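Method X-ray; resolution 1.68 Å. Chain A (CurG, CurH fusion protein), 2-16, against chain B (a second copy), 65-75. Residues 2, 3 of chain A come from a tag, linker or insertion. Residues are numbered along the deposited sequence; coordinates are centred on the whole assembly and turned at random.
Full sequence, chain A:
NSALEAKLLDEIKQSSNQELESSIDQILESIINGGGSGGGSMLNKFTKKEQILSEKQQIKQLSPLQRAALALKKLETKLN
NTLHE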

# COMPACT_ATOMS: atom_id res chain seq x y z
N SER A 2 -6.56 -16.33 0.94
CA SER A 2 -7.92 -15.73 1.03
C SER A 2 -7.84 -14.20 1.16
O SER A 2 -8.54 -13.48 0.44
CB SER A 2 -8.71 -16.34 2.19
OG SER A 2 -10.10 -16.07 2.08
N ALA A 3 -6.99 -13.73 2.08
CA ALA A 3 -6.74 -12.29 2.26
C ALA A 3 -5.81 -11.79 1.16
O ALA A 3 -6.00 -10.69 0.63
CB ALA A 3 -6.15 -12.02 3.64
N LEU A 4 -4.78 -12.58 0.85
CA LEU A 4 -3.94 -12.35 -0.31
C LEU A 4 -4.11 -13.50 -1.27
O LEU A 4 -3.60 -14.60 -1.03
CB LEU A 4 -2.46 -12.23 0.05
CG LEU A 4 -2.11 -10.99 0.85
CD1 LEU A 4 -0.66 -11.13 1.30
CD2 LEU A 4 -2.34 -9.72 0.05
N GLU A 5 -4.84 -13.25 -2.35
CA GLU A 5 -5.02 -14.26 -3.39
C GLU A 5 -3.70 -14.67 -4.01
O GLU A 5 -2.79 -13.85 -4.16
CB GLU A 5 -5.97 -13.74 -4.47
CG GLU A 5 -7.40 -13.61 -3.99
CD GLU A 5 -8.16 -14.94 -4.02
OE1 GLU A 5 -7.62 -15.95 -4.53
OE2 GLU A 5 -9.32 -14.96 -3.53
N ALA A 6 -3.61 -15.95 -4.40
CA ALA A 6 -2.40 -16.49 -4.98
C ALA A 6 -2.05 -15.75 -6.27
O ALA A 6 -0.87 -15.61 -6.60
CB ALA A 6 -2.55 -17.98 -5.24
N LYS A 7 -3.06 -15.28 -7.00
CA LYS A 7 -2.84 -14.55 -8.24
C LYS A 7 -2.01 -13.30 -7.99
O LYS A 7 -1.13 -12.96 -8.77
CB LYS A 7 -4.18 -14.18 -8.89
CG LYS A 7 -4.84 -15.32 -9.63
CD LYS A 7 -6.33 -15.07 -9.74
CE LYS A 7 -6.97 -16.06 -10.69
NZ LYS A 7 -8.36 -15.63 -10.99
N LEU A 8 -2.30 -12.65 -6.87
CA LEU A 8 -1.60 -11.43 -6.47
C LEU A 8 -0.18 -11.73 -5.98
O LEU A 8 0.77 -11.08 -6.41
CB LEU A 8 -2.42 -10.70 -5.41
CG LEU A 8 -1.94 -9.31 -5.01
CD1 LEU A 8 -1.60 -8.45 -6.23
CD2 LEU A 8 -3.01 -8.66 -4.14
N LEU A 9 -0.03 -12.72 -5.10
CA LEU A 9 1.30 -13.09 -4.66
C LEU A 9 2.15 -13.53 -5.83
O LEU A 9 3.29 -13.12 -5.92
CB LEU A 9 1.23 -14.21 -3.63
CG LEU A 9 0.96 -13.71 -2.24
CD1 LEU A 9 0.23 -14.79 -1.45
CD2 LEU A 9 2.27 -13.33 -1.57
N ASP A 10 1.59 -14.34 -6.72
CA ASP A 10 2.33 -14.79 -7.92
C ASP A 10 2.80 -13.65 -8.81
O ASP A 10 3.94 -13.68 -9.24
CB ASP A 10 1.52 -15.79 -8.75
CG ASP A 10 1.13 -17.03 -7.96
OD1 ASP A 10 1.67 -17.24 -6.85
OD2 ASP A 10 0.25 -17.79 -8.45
N GLU A 11 1.95 -12.65 -9.05
CA GLU A 11 2.33 -11.52 -9.87
C GLU A 11 3.56 -10.83 -9.27
O GLU A 11 4.50 -10.49 -9.98
CB GLU A 11 1.15 -10.55 -10.00
CG GLU A 11 1.44 -9.27 -10.75
CD GLU A 11 0.34 -8.22 -10.59
OE1 GLU A 11 0.60 -7.05 -10.96
OE2 GLU A 11 -0.76 -8.55 -10.10
N ILE A 12 3.54 -10.64 -7.95
CA ILE A 12 4.63 -10.00 -7.25
C ILE A 12 5.88 -10.89 -7.28
O ILE A 12 7.00 -10.38 -7.50
CB ILE A 12 4.22 -9.67 -5.79
CG1 ILE A 12 3.09 -8.64 -5.77
CG2 ILE A 12 5.40 -9.16 -4.98
CD1 ILE A 12 3.39 -7.31 -6.44
N LYS A 13 5.73 -12.19 -7.00
CA LYS A 13 6.87 -13.10 -7.05
C LYS A 13 7.58 -13.06 -8.39
O LYS A 13 8.80 -13.17 -8.45
CB LYS A 13 6.45 -14.54 -6.76
CG LYS A 13 6.14 -14.82 -5.32
CD LYS A 13 5.97 -16.31 -5.17
CE LYS A 13 4.99 -16.67 -4.10
NZ LYS A 13 4.72 -18.12 -4.19
N GLN A 14 6.81 -12.86 -9.46
CA GLN A 14 7.32 -12.94 -10.83
C GLN A 14 7.90 -11.62 -11.36
O GLN A 14 8.41 -11.58 -12.47
CB GLN A 14 6.20 -13.45 -11.74
CG GLN A 14 5.83 -14.90 -11.49
CD GLN A 14 4.40 -15.25 -11.90
OE1 GLN A 14 3.80 -14.58 -12.74
NE2 GLN A 14 3.86 -16.32 -11.32
N SER A 15 7.84 -10.57 -10.54
CA SER A 15 8.23 -9.23 -10.93
C SER A 15 9.67 -8.94 -10.62
O SER A 15 10.14 -9.17 -9.50
CB SER A 15 7.38 -8.21 -10.18
OG SER A 15 6.01 -8.31 -10.52
N SER A 16 10.35 -8.36 -11.59
CA SER A 16 11.66 -7.75 -11.38
C SER A 16 11.49 -6.45 -10.63
O SER A 16 10.38 -5.93 -10.55
CB SER A 16 12.29 -7.43 -12.72
OG SER A 16 11.53 -6.45 -13.41
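Chain B 65-75: LQRAALALKKL

Chain B contributes one stretch of continuous α-helix, residues 65-75, which starts before Leu65(B) and runs on past Leu75(B). Phi runs from -56° to -74° and psi from -34° to -48°, all helical, and each backbone N from Ala69(B) to Leu75(B) donates to the carbonyl four residues back at 2.9 to 3.0 Å, for example Ala69(B) N to Leu65(B) O at 2.9 Å. This helix lies on the short helix 6-13 of chain A with their N-to-C directions 144° apart, so the two run roughly antiparallel but distinctly splayed. The axes approach to 9.7 Å. The register follows from this direction: the start of the chain B stretch meets the end of the chain A helix, with Gln66(B) CA 6.1 Å from Ile12(A) CA, while near the other end Lys74(B) CA is 7.2 Å from Leu4(A) CA, in the loop before the helix.

The central bump is Leu70(B). Its CA-to-CB bond points sideways, yet the residue loses 101 Å² to chain A, the largest share of any residue here, because its side chain (chi1 t, chi2 p) enters a hollow walled by four apolar side chains. Leu70(B) CD2 lies 3.8 Å from Leu4(A) CD1 and 3.8 Å from Leu9(A) CD2; Leu70(B) CD1 lies 3.7 Å from Leu8(A) CG and 4.0 Å from Ile12(A) CG1. Leu70(B) CD1 in fact reaches all four side chains, while Leu70(B) CD2 makes the closest contacts with Leu4(A) and Leu9(A). Leu9(A) takes part although its CA-to-CB bond points away, since the end of its side chain comes nearer to chain B.

Chain A returns the fit with two bumps of its own. Ile12(A), which points toward chain B and has 93 Å² covered, lies over a shallow place left by the small side chain of Ala69(B): Ile12(A) CD1 is 3.9 Å from Ala69(B) CB and 3.9 Å from the backbone Leu70(B) N, while Ile12(A) CG2 packs at 3.6 Å from Gln66(B) CB. One turn earlier, Leu8(A) fits beside the bases of two lysines, with CD1 3.5 Å from Lys73(B) CB and CD2 4.1 Å from Lys74(B) CB. The aliphatic part of Lys74(B) also covers Leu4(A), whose CD2 is 3.9 Å from Lys74(B) CG.

Polar ends close this apolar seam at both extremes. Lys74(B) NZ donates to Ala3(A) O at 2.7 Å, Ala3(A) being a tag residue. At the other end Gln66(B) NE2 donates to Ile12(A) O at 3.0 Å with an N-H...O angle of 144°; this carbonyl lies at the C-terminal end of the helix, where it also accepts from Ser15(A) N at 3.2 Å. Along the flank, Glu11(A) OE1 comes to 3.4 Å from Lys73(B) CE but stays 4.0 Å from Lys73(B) NZ, so the charges are near without forming a salt bridge. The two stretches together bury 604 Å².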

# COMPACT_ATOMS: atom_id res chain seq x y z
N LEU B 65 10.93 -4.52 -1.44
CA LEU B 65 10.16 -3.82 -2.45
C LEU B 65 9.01 -4.70 -2.94
O LEU B 65 7.93 -4.17 -3.22
CB LEU B 65 11.02 -3.41 -3.64
CG LEU B 65 10.42 -2.30 -4.51
CD1 LEU B 65 10.18 -0.97 -3.79
CD2 LEU B 65 11.37 -2.07 -5.68
N GLN B 66 9.24 -6.01 -3.04
CA GLN B 66 8.12 -6.92 -3.38
C GLN B 66 7.00 -6.82 -2.33
O GLN B 66 5.81 -6.76 -2.66
CB GLN B 66 8.61 -8.36 -3.47
CG GLN B 66 9.26 -8.66 -4.83
CD GLN B 66 9.84 -10.04 -4.87
OE1 GLN B 66 10.54 -10.46 -3.95
NE2 GLN B 66 9.58 -10.75 -5.96
N ARG B 67 7.39 -6.81 -1.07
CA ARG B 67 6.38 -6.67 0.01
C ARG B 67 5.61 -5.35 -0.10
O ARG B 67 4.40 -5.33 0.09
CB ARG B 67 7.01 -6.81 1.39
CG ARG B 67 7.40 -8.23 1.79
CD ARG B 67 7.79 -8.29 3.27
NE ARG B 67 9.14 -7.79 3.49
CZ ARG B 67 10.22 -8.53 3.24
NH1 ARG B 67 10.08 -9.77 2.79
NH2 ARG B 67 11.43 -8.03 3.39
N ALA B 68 6.31 -4.27 -0.42
CA ALA B 68 5.67 -2.96 -0.52
C ALA B 68 4.67 -2.98 -1.67
O ALA B 68 3.51 -2.55 -1.50
CB ALA B 68 6.72 -1.87 -0.73
N ALA B 69 5.11 -3.50 -2.81
CA ALA B 69 4.25 -3.56 -3.98
C ALA B 69 3.04 -4.44 -3.75
O ALA B 69 1.94 -4.10 -4.23
CB ALA B 69 5.02 -3.97 -5.23
N LEU B 70 3.22 -5.54 -3.01
CA LEU B 70 2.11 -6.46 -2.66
C LEU B 70 1.06 -5.74 -1.80
O LEU B 70 -0.14 -5.84 -2.08
CB LEU B 70 2.66 -7.68 -1.92
CG LEU B 70 1.61 -8.64 -1.39
CD1 LEU B 70 0.86 -9.28 -2.56
CD2 LEU B 70 2.32 -9.68 -0.53
N ALA B 71 1.51 -5.05 -0.76
CA ALA B 71 0.61 -4.25 0.08
C ALA B 71 -0.18 -3.26 -0.75
O ALA B 71 -1.38 -3.11 -0.54
CB ALA B 71 1.39 -3.50 1.15
N LEU B 72 0.49 -2.56 -1.68
CA LEU B 72 -0.18 -1.49 -2.45
C LEU B 72 -1.22 -2.11 -3.34
O LEU B 72 -2.32 -1.60 -3.42
CB LEU B 72 0.79 -0.74 -3.34
CG LEU B 72 1.86 0.11 -2.71
CD1 LEU B 72 2.63 0.80 -3.83
CD2 LEU B 72 1.20 1.14 -1.81
N LYS B 73 -0.85 -3.19 -4.02
CA LYS B 73 -1.81 -3.89 -4.88
C LYS B 73 -3.03 -4.37 -4.14
O LYS B 73 -4.15 -4.27 -4.64
CB LYS B 73 -1.14 -5.07 -5.56
CG LYS B 73 -0.70 -4.73 -6.94
CD LYS B 73 -1.91 -4.81 -7.84
CE LYS B 73 -1.50 -4.92 -9.28
NZ LYS B 73 -2.72 -4.97 -10.12
N LYS B 74 -2.82 -4.93 -2.97
CA LYS B 74 -3.90 -5.40 -2.15
C LYS B 74 -4.85 -4.27 -1.73
O LYS B 74 -6.07 -4.41 -1.82
CB LYS B 74 -3.36 -6.12 -0.93
CG LYS B 74 -4.42 -6.48 0.08
CD LYS B 74 -5.44 -7.48 -0.47
CE LYS B 74 -6.58 -7.65 0.53
NZ LYS B 74 -7.62 -8.59 0.01
N LEU B 75 -4.29 -3.16 -1.27
CA LEU B 75 -5.15 -2.03 -0.86
C LEU B 75 -5.87 -1.38 -2.05
O LEU B 75 -6.99 -0.90 -1.91
CB LEU B 75 -4.33 -0.99 -0.12
CG LEU B 75 -3.76 -1.41 1.24
CD1 LEU B 75 -3.12 -0.17 1.77
CD2 LEU B 75 -4.79 -1.95 2.23